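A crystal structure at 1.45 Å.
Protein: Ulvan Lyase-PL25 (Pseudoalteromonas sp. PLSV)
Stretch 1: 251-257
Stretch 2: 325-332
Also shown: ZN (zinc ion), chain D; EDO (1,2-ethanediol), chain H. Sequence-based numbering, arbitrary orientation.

Stretch 1, residues 251-257: GRGHTTE
Stretch 2 (325-332) IDKGAKTG

Two irregular loops of one chain, 251-257 and 325-332, meet over a modest 281 Å² (both sides summed), joined chiefly by one extended arginine and one backbone carbonyl. Gly 251 (phi/psi 66/29) makes no contact, its positive phi favouring glycine. Arg 252 (-58/-33) directs CB toward the second loop and reaches it fully extended, with chi1 to chi3 all t and chi4 178°. The Arg 252 guanidinium forms a two-pronged salt bridge with Asp 326 (-75/111, chi1 t, chi2 18°): NH1 donates to OD2 at 2.9 Å and NH2 to OD1 at 3.0 Å, both nearly linear. Arg 252 NH2 also donates to Ala 329 O at 2.9 Å, with a more bent angle of 135°, while Arg 252 NE gives its proton to a water 2.8 Å away that in turn donates to Gly 328 O at 3.2 Å.

The receiving loop is itself braced. Gly 328 N donates to Asp 326 OD1 (2.9 Å), and a type I turn from Ala 329 (-71/160) through Lys 330 (-58/-27) and Thr 331 (-100/10, chi1 p) to Gly 332 is closed by Gly 332 N to Ala 329 O (2.8 Å). Gly 328 (98/-7) and Gly 332 (82/-84) adopt angles at which a CB would jam against the preceding carbonyl.

After buried Gly 253 (79/-154), His 254 (chi1 t, chi2 -90°) turns its CA-to-CB bond away from the second loop, and its NE2 binds the zinc ion at 2.1 Å. Thr 255 (-128/-172, chi1 p), also buried, packs CB 3.5 Å from Lys 330 O, and its OG1 accepts from Glu 257 N (3.1 Å). Here the register pairs the CA atoms of Thr 255 with Lys 330 (5.1 Å) and Thr 256 with Thr 331 (5.3 Å). Thr 256 (-92/21, chi1 p) donates its N to Lys 330 O at 3.1 Å, 169°; its OG1 lies 3.2 Å from Thr 331 CA and hydrogen-bonds 1,2-ethanediol O2 at 2.7 Å. Glu 257 (-52/122) turns CB sideways, without contact.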

# COMPACT_ATOMS: atom_id res chain seq x y z
N GLY A 251 -17.17 14.93 23.27
CA GLY A 251 -18.04 14.34 22.26
C GLY A 251 -17.51 14.43 20.85
O GLY A 251 -18.29 14.47 19.89
N ARG A 252 -16.19 14.44 20.68
CA ARG A 252 -15.61 14.55 19.34
C ARG A 252 -16.08 13.42 18.44
O ARG A 252 -16.23 13.61 17.23
CB ARG A 252 -14.09 14.56 19.44
CG ARG A 252 -13.37 14.81 18.11
CD ARG A 252 -11.87 14.94 18.33
NE ARG A 252 -11.15 15.36 17.13
CZ ARG A 252 -9.83 15.56 17.08
NH1 ARG A 252 -9.10 15.39 18.17
NH2 ARG A 252 -9.25 15.94 15.95
N GLY A 253 -16.31 12.23 19.00
CA GLY A 253 -16.85 11.14 18.22
C GLY A 253 -15.81 10.46 17.35
O GLY A 253 -14.60 10.48 17.62
N HIS A 254 -16.28 9.85 16.27
CA HIS A 254 -15.42 9.03 15.46
C HIS A 254 -14.54 9.87 14.53
O HIS A 254 -15.05 10.68 13.76
CB HIS A 254 -16.22 8.03 14.64
CG HIS A 254 -15.34 7.13 13.84
ND1 HIS A 254 -14.94 7.44 12.56
CD2 HIS A 254 -14.70 5.99 14.18
CE1 HIS A 254 -14.11 6.50 12.13
NE2 HIS A 254 -13.95 5.62 13.09
N THR A 255 -13.23 9.67 14.62
CA THR A 255 -12.26 10.36 13.78
C THR A 255 -11.33 9.34 13.13
O THR A 255 -11.53 8.13 13.26
CB THR A 255 -11.40 11.30 14.64
OG1 THR A 255 -10.65 10.50 15.56
CG2 THR A 255 -12.26 12.35 15.39
N THR A 256 -10.28 9.81 12.45
CA THR A 256 -9.26 8.92 11.92
C THR A 256 -8.09 8.71 12.89
O THR A 256 -7.01 8.30 12.46
CB THR A 256 -8.70 9.44 10.59
OG1 THR A 256 -8.07 10.70 10.80
CG2 THR A 256 -9.81 9.60 9.57
N GLU A 257 -8.29 8.97 14.18
CA GLU A 257 -7.22 8.89 15.16
C GLU A 257 -6.49 7.56 15.09
O GLU A 257 -7.08 6.50 15.28
CB GLU A 257 -7.80 9.09 16.56
CG GLU A 257 -6.71 9.17 17.63
CD GLU A 257 -7.23 9.47 19.03
OE1 GLU A 257 -8.41 9.88 19.18
OE2 GLU A 257 -6.43 9.33 19.98
N ILE A 325 0.86 16.38 13.85
CA ILE A 325 0.16 16.96 14.99
C ILE A 325 -1.34 16.99 14.71
O ILE A 325 -1.78 17.34 13.60
CB ILE A 325 0.71 18.37 15.26
CG1 ILE A 325 2.18 18.26 15.71
CG2 ILE A 325 -0.14 19.12 16.29
CD1 ILE A 325 2.95 19.57 15.62
N ASP A 326 -2.13 16.64 15.72
CA ASP A 326 -3.59 16.77 15.67
C ASP A 326 -3.96 18.24 15.84
O ASP A 326 -3.80 18.82 16.92
CB ASP A 326 -4.20 15.93 16.79
CG ASP A 326 -5.71 16.10 16.90
OD1 ASP A 326 -6.32 16.59 15.92
OD2 ASP A 326 -6.28 15.76 17.97
N LYS A 327 -4.48 18.84 14.77
CA LYS A 327 -4.92 20.22 14.78
C LYS A 327 -6.43 20.36 14.92
O LYS A 327 -6.96 21.47 14.75
CB LYS A 327 -4.41 20.92 13.53
CG LYS A 327 -2.88 20.94 13.42
CD LYS A 327 -2.42 21.45 12.06
N GLY A 328 -7.14 19.28 15.26
CA GLY A 328 -8.55 19.31 15.54
C GLY A 328 -9.45 18.89 14.38
O GLY A 328 -10.66 18.78 14.58
N ALA A 329 -8.88 18.68 13.19
CA ALA A 329 -9.66 18.18 12.07
C ALA A 329 -10.03 16.72 12.29
O ALA A 329 -9.43 16.01 13.10
CB ALA A 329 -8.85 18.32 10.78
N LYS A 330 -11.07 16.28 11.56
CA LYS A 330 -11.46 14.87 11.62
C LYS A 330 -10.30 13.97 11.22
O LYS A 330 -10.23 12.81 11.67
CB LYS A 330 -12.66 14.62 10.71
N THR A 331 -9.39 14.47 10.39
CA THR A 331 -8.18 13.76 10.00
C THR A 331 -6.95 14.21 10.77
O THR A 331 -5.83 13.81 10.43
CB THR A 331 -7.94 13.91 8.49
OG1 THR A 331 -7.94 15.30 8.15
CG2 THR A 331 -9.04 13.20 7.71
N GLY A 332 -7.12 15.00 11.83
CA GLY A 332 -6.00 15.44 12.64
C GLY A 332 -5.29 16.64 12.04
O GLY A 332 -5.55 17.79 12.40
ZN ZN D . -12.87 3.86 13.09
C1 EDO H . -5.30 10.04 7.47
O1 EDO H . -4.05 10.70 7.15
C2 EDO H . -5.33 9.55 8.93
O2 EDO H . -5.52 10.65 9.85
O HOH W 1 -12.53 16.15 14.81